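Local coordinates for spectinomycin 9-adenylyltransferase (PDB 6SXJ), which transfers the adenylyl group of ATP to the 9-hydroxyl of spectinomycin, making bacteria resistant to that antibiotic but not to streptomycin, at residues Ser213-Leu216 and Glu217-Glu220; Ile222-Ala225 and Val226-Tyr229. All coordinates share one frame; numbering follows the deposited sequence.

Interaction 1. Residues Ser213-Leu216 and Glu217-Glu220; sequences SSPL and EHRE
Leu-216 holds CG trans to its amide nitrogen (chi1 171°) and projects outward from the helix, while Glu-220, whose straight chain is aimed back toward it by a chi1 of -85°, meets its isobutyl end obliquely. The setting is the N-terminal first turn of helix 216-229, with Pro-215 as the N-cap residue. Pro-215 O accepts a fairly straight bond from Arg-219 N at 2.9 Å and a weak, strongly bent one from His-218 N at 2.8 Å, so one carbonyl draws in two amides of the opening turn. The next carbonyl starts the regular pattern: Glu-220 N donates a hydrogen bond to Leu-216 O at 2.7 Å.

Arg-219 bends at chi3 and swings its guanidinium back toward the loop, placing one face over Leu-216 CA. Its NH1 comes within 3.2 Å of Ser-214 O, but the angle is too poor for a hydrogen bond. His-218 goes the other way, into helix 241-253, where ND1 bonds to Thr-244 OG1 and the ring stacks on Tyr-247. Ser-214 OG joins the same seam through Tyr-247 OH and Val-210 O. On the outer side of the turn, the carboxylate oxygen OE1 of Glu-220 presses against the leucine branch point, 3.1 Å from Leu-216 CG and 3.2 Å from Leu-216 CD1.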
ATOM      1  N   SER A 213     -17.515 -16.702   4.388  1.00 79.06           N
ATOM      2  CA  SER A 213     -17.581 -17.738   3.370  1.00 73.72           C
ATOM      3  C   SER A 213     -16.592 -18.870   3.612  1.00 77.45           C
ATOM      4  O   SER A 213     -16.315 -19.645   2.685  1.00 77.38           O
ATOM      5  CB  SER A 213     -17.326 -17.122   1.994  1.00 80.65           C
ATOM      6  OG  SER A 213     -16.203 -16.257   2.046  1.00 81.67           O
ATOM      7  N   SER A 214     -16.067 -18.995   4.833  1.00 77.89           N
ATOM      8  CA  SER A 214     -14.949 -19.887   5.106  1.00 65.30           C
ATOM      9  C   SER A 214     -15.281 -20.890   6.208  1.00 67.92           C
ATOM     10  O   SER A 214     -16.031 -20.572   7.137  1.00 72.46           O
ATOM     11  CB  SER A 214     -13.714 -19.075   5.518  1.00 60.20           C
ATOM     12  OG  SER A 214     -13.179 -18.368   4.408  1.00 69.94           O
ATOM     13  N   PRO A 215     -14.730 -22.106   6.135  1.00 72.44           N
ATOM     14  CA  PRO A 215     -15.009 -23.101   7.180  1.00 62.18           C
ATOM     15  C   PRO A 215     -14.636 -22.591   8.562  1.00 69.67           C
ATOM     16  O   PRO A 215     -13.662 -21.854   8.738  1.00 69.11           O
ATOM     17  CB  PRO A 215     -14.145 -24.298   6.768  1.00 62.10           C
ATOM     18  CG  PRO A 215     -14.010 -24.162   5.284  1.00 64.27           C
ATOM     19  CD  PRO A 215     -13.942 -22.675   5.029  1.00 63.36           C
ATOM     20  N   LEU A 216     -15.423 -23.019   9.553  1.00 65.15           N
ATOM     21  CA  LEU A 216     -15.358 -22.462  10.901  1.00 69.90           C
ATOM     22  C   LEU A 216     -13.930 -22.245  11.392  1.00 72.96           C
ATOM     23  O   LEU A 216     -13.565 -21.133  11.792  1.00 70.13           O
ATOM     24  CB  LEU A 216     -16.112 -23.386  11.869  1.00 67.23           C
ATOM     25  CG  LEU A 216     -15.967 -23.072  13.361  1.00 72.46           C
ATOM     26  CD1 LEU A 216     -16.726 -21.783  13.703  1.00 72.61           C
ATOM     27  CD2 LEU A 216     -16.454 -24.230  14.223  1.00 67.87           C
ATOM     28  N   GLU A 217     -13.118 -23.307  11.399  1.00 74.05           N
ATOM     29  CA  GLU A 217     -11.770 -23.196  11.949  1.00 71.30           C
ATOM     30  C   GLU A 217     -11.012 -22.038  11.311  1.00 65.64           C
ATOM     31  O   GLU A 217     -10.292 -21.301  11.996  1.00 61.52           O
ATOM     32  CB  GLU A 217     -11.012 -24.514  11.756  1.00 64.84           C
ATOM     33  CG  GLU A 217     -10.582 -24.831  10.328  1.00 62.51           C
ATOM     34  CD  GLU A 217      -9.545 -25.959  10.280  1.00 67.21           C
ATOM     35  OE1 GLU A 217      -9.669 -26.870   9.427  1.00 63.51           O
ATOM     36  OE2 GLU A 217      -8.608 -25.932  11.105  1.00 63.59           O
ATOM     37  N   HIS A 218     -11.175 -21.856  10.000  1.00 63.38           N
ATOM     38  CA  HIS A 218     -10.505 -20.769   9.300  1.00 61.67           C
ATOM     39  C   HIS A 218     -11.169 -19.430   9.600  1.00 69.83           C
ATOM     40  O   HIS A 218     -10.480 -18.424   9.794  1.00 65.77           O
ATOM     41  CB  HIS A 218     -10.506 -21.044   7.796  1.00 55.14           C
ATOM     42  CG  HIS A 218      -9.772 -22.293   7.410  1.00 62.83           C
ATOM     43  ND1 HIS A 218      -8.574 -22.663   7.985  1.00 55.63           N
ATOM     44  CD2 HIS A 218     -10.067 -23.255   6.505  1.00 57.69           C
ATOM     45  CE1 HIS A 218      -8.166 -23.800   7.454  1.00 61.58           C
ATOM     46  NE2 HIS A 218      -9.054 -24.180   6.553  1.00 59.45           N
ATOM     47  N   ARG A 219     -12.502 -19.399   9.651  1.00 67.01           N
ATOM     48  CA  ARG A 219     -13.200 -18.178  10.038  1.00 65.78           C
ATOM     49  C   ARG A 219     -12.767 -17.717  11.424  1.00 65.26           C
ATOM     50  O   ARG A 219     -12.421 -16.548  11.623  1.00 64.95           O
ATOM     51  CB  ARG A 219     -14.707 -18.407  10.000  1.00 71.26           C
ATOM     52  CG  ARG A 219     -15.488 -17.452  10.886  1.00 73.01           C
ATOM     53  CD  ARG A 219     -16.935 -17.386  10.452  1.00 69.26           C
ATOM     54  NE  ARG A 219     -17.736 -18.463  11.027  1.00 80.65           N
ATOM     55  CZ  ARG A 219     -18.372 -19.389  10.315  1.00 74.54           C
ATOM     56  NH1 ARG A 219     -18.300 -19.385   8.988  1.00 71.51           N
ATOM     57  NH2 ARG A 219     -19.080 -20.324  10.936  1.00 73.65           N
ATOM     58  N   GLU A 220     -12.786 -18.626  12.399  1.00 69.91           N
ATOM     59  CA  GLU A 220     -12.315 -18.291  13.740  1.00 67.36           C
ATOM     60  C   GLU A 220     -10.969 -17.571  13.683  1.00 71.13           C
ATOM     61  O   GLU A 220     -10.799 -16.505  14.286  1.00 68.15           O
ATOM     62  CB  GLU A 220     -12.208 -19.563  14.590  1.00 72.36           C
ATOM     63  CG  GLU A 220     -13.502 -19.989  15.280  1.00 72.34           C
ATOM     64  CD  GLU A 220     -13.392 -21.358  15.952  1.00 82.96           C
ATOM     65  OE1 GLU A 220     -14.367 -22.140  15.881  1.00 80.02           O
ATOM     66  OE2 GLU A 220     -12.332 -21.655  16.547  1.00 86.86           O
TER

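Interaction 2. Residues Ile222-Ala225 and Val226-Tyr229; sequences ILLA and VRSY
Segments 222-225 and 226-229 meet in a local contact, Val-226 against Ile-222 and Leu-223 for example, between residues three and four apart along the last two turns of helix 216-229, where backbone bonding carries more of the contact than side-chain packing. Val-226 N donates to Ile-222 O at 3.2 Å, and the same oxygen takes a weak bond from Ala-225 N, so two amides share one acceptor. The next rung is weaker: Arg-227 N stands 3.4 Å from Leu-223 O. In the one after, Leu-224 O and Ser-228 N are 3.7 Å apart, too far to count as a hydrogen bond. Tyr-229 N points at Ala-225 O, although the position of that oxygen is less certain.

Among the side chains, Val-226 sends CG2 back over the preceding turn, 3.6 Å from Ile-222 O and 4.4 Å from Leu-223 CD2, a loose apolar touch beside helix 203-212, where both side chains meet Asn-208. This is the helical C-terminal domain of the aminoglycoside adenylyltransferases, and the buried face of the helix is set among its neighbours: Ile-222 meets helices 181-196, 203-212 and 241-253, while Ala-225 fits against Thr-182, Leu-186 and Trp-236.

Arg-227 lies on the exposed side. Its aliphatic part runs past the helix carbonyls, with CG 3.6 Å from Leu-223 O, and a bend at chi3 (44°) then turns the guanidinium alongside Leu-224. The two side chains point the same way, and NH1 rests 4.0 Å from Leu-224 CG. NH2 of the same guanidinium forms a salt bridge with Glu-232, just beyond the end of the helix. Ser-228 OG, meanwhile, is hydrogen-bonded to Thr-182 OG1.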
ATOM      1  N   ILE A 222      -9.493 -16.117  11.064  1.00 62.31           N
ATOM      2  CA  ILE A 222      -9.544 -14.892  10.275  1.00 62.03           C
ATOM      3  C   ILE A 222     -10.095 -13.742  11.110  1.00 82.32           C
ATOM      4  O   ILE A 222      -9.599 -12.609  11.041  1.00 80.48           O
ATOM      5  CB  ILE A 222     -10.378 -15.115   8.998  1.00 63.48           C
ATOM      6  CG1 ILE A 222      -9.615 -16.021   8.022  1.00 62.55           C
ATOM      7  CG2 ILE A 222     -10.716 -13.774   8.352  1.00 51.02           C
ATOM      8  CD1 ILE A 222     -10.349 -16.309   6.714  1.00 58.73           C
ATOM      9  N   LEU A 223     -11.140 -14.007  11.899  1.00 75.10           N
ATOM     10  CA  LEU A 223     -11.705 -12.970  12.750  1.00 79.07           C
ATOM     11  C   LEU A 223     -10.759 -12.602  13.888  1.00 81.84           C
ATOM     12  O   LEU A 223     -10.750 -11.450  14.334  1.00 78.06           O
ATOM     13  CB  LEU A 223     -13.055 -13.430  13.288  1.00 68.15           C
ATOM     14  CG  LEU A 223     -14.163 -13.422  12.233  1.00 69.82           C
ATOM     15  CD1 LEU A 223     -15.425 -14.080  12.765  1.00 70.89           C
ATOM     16  CD2 LEU A 223     -14.450 -11.997  11.769  1.00 81.16           C
ATOM     17  N   LEU A 224      -9.949 -13.551  14.361  1.00 78.57           N
ATOM     18  CA  LEU A 224      -8.926 -13.211  15.343  1.00 81.66           C
ATOM     19  C   LEU A 224      -7.823 -12.353  14.736  1.00 87.67           C
ATOM     20  O   LEU A 224      -7.076 -11.707  15.481  1.00 87.60           O
ATOM     21  CB  LEU A 224      -8.343 -14.484  15.960  1.00 82.59           C
ATOM     22  CG  LEU A 224      -9.072 -14.885  17.248  1.00 94.49           C
ATOM     23  CD1 LEU A 224     -10.347 -15.671  16.929  1.00 85.50           C
ATOM     24  CD2 LEU A 224      -8.169 -15.671  18.187  1.00 86.82           C
ATOM     25  N   ALA A 225      -7.713 -12.323  13.404  1.00 86.47           N
ATOM     26  CA  ALA A 225      -6.782 -11.409  12.751  1.00 85.40           C
ATOM     27  C   ALA A 225      -7.361  -9.998  12.665  1.00 85.91           C
ATOM     28  O   ALA A 225      -6.630  -9.013  12.823  1.00 82.29           O
ATOM     29  CB  ALA A 225      -6.429 -11.927  11.356  1.00 79.87           C
ATOM     30  N   VAL A 226      -8.669  -9.880  12.418  1.00 81.91           N
ATOM     31  CA  VAL A 226      -9.305  -8.564  12.390  1.00 82.58           C
ATOM     32  C   VAL A 226      -9.018  -7.815  13.687  1.00 82.97           C
ATOM     33  O   VAL A 226      -8.595  -6.654  13.678  1.00 86.65           O
ATOM     34  CB  VAL A 226     -10.819  -8.703  12.147  1.00 82.72           C
ATOM     35  CG1 VAL A 226     -11.499  -7.341  12.234  1.00 72.12           C
ATOM     36  CG2 VAL A 226     -11.083  -9.359  10.801  1.00 78.56           C
ATOM     37  N   ARG A 227      -9.234  -8.482  14.822  1.00 83.13           N
ATOM     38  CA  ARG A 227      -9.063  -7.832  16.118  1.00 91.73           C
ATOM     39  C   ARG A 227      -7.653  -7.274  16.277  1.00 98.08           C
ATOM     40  O   ARG A 227      -7.473  -6.106  16.643  1.00103.33           O
ATOM     41  CB  ARG A 227      -9.381  -8.824  17.240  1.00 90.81           C
ATOM     42  CG  ARG A 227     -10.824  -9.313  17.259  1.00 84.10           C
ATOM     43  CD  ARG A 227     -10.977 -10.626  18.018  1.00 80.40           C
ATOM     44  NE  ARG A 227     -10.229 -10.645  19.274  1.00 89.41           N
ATOM     45  CZ  ARG A 227     -10.277 -11.638  20.159  1.00 92.53           C
ATOM     46  NH1 ARG A 227     -11.041 -12.698  19.932  1.00 91.31           N
ATOM     47  NH2 ARG A 227      -9.561 -11.570  21.275  1.00 94.27           N
ATOM     48  N   SER A 228      -6.634  -8.098  16.012  1.00 96.21           N
ATOM     49  CA  SER A 228      -5.254  -7.641  16.158  1.00 97.99           C
ATOM     50  C   SER A 228      -4.975  -6.430  15.274  1.00 98.64           C
ATOM     51  O   SER A 228      -4.300  -5.484  15.699  1.00 94.82           O
ATOM     52  CB  SER A 228      -4.291  -8.783  15.827  1.00 89.63           C
ATOM     53  OG  SER A 228      -2.980  -8.306  15.572  1.00 87.98           O
ATOM     54  N   TYR A 229      -5.498  -6.438  14.044  1.00 93.69           N
ATOM     55  CA  TYR A 229      -5.331  -5.295  13.150  1.00 93.57           C
ATOM     56  C   TYR A 229      -5.900  -4.021  13.764  1.00 97.38           C
ATOM     57  O   TYR A 229      -5.413  -2.921  13.475  1.00 94.18           O
ATOM     58  CB  TYR A 229      -5.991  -5.602  11.801  1.00 95.18           C
ATOM     59  CG  TYR A 229      -6.042  -4.435  10.837  1.00100.81           C
ATOM     60  CD1 TYR A 229      -4.888  -3.959  10.226  1.00 93.89           C
ATOM     61  CD2 TYR A 229      -7.248  -3.816  10.533  1.00 99.09           C
ATOM     62  CE1 TYR A 229      -4.933  -2.893   9.348  1.00 99.25           C
ATOM     63  CE2 TYR A 229      -7.305  -2.748   9.658  1.00 97.40           C
ATOM     64  CZ  TYR A 229      -6.146  -2.292   9.067  1.00102.13           C
ATOM     65  OH  TYR A 229      -6.206  -1.230   8.195  1.00103.79           O
TER

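Overall arrangement
Both contacts belong to helix 216-229 and follow one another along it, their centres about 13 Å apart. Interaction 1 is the start of the helix, farther from the centre of the chain and mostly exposed; interaction 2 is its C-terminal half, more enclosed by the other helices of the domain. The chemistry shifts accordingly: short backbone bonds and charged side chains at the beginning give way to longer bonds and apolar packing, with Arg-227 as the charged outer margin. Helix 241-253 flanks both, through Tyr-247 and Thr-244 beside 213-220 and through Thr-244 and Leu-248 beside Ile-222. The two meet directly where Ile-222 CD1 packs 4.2 Å from Ser-214 OG.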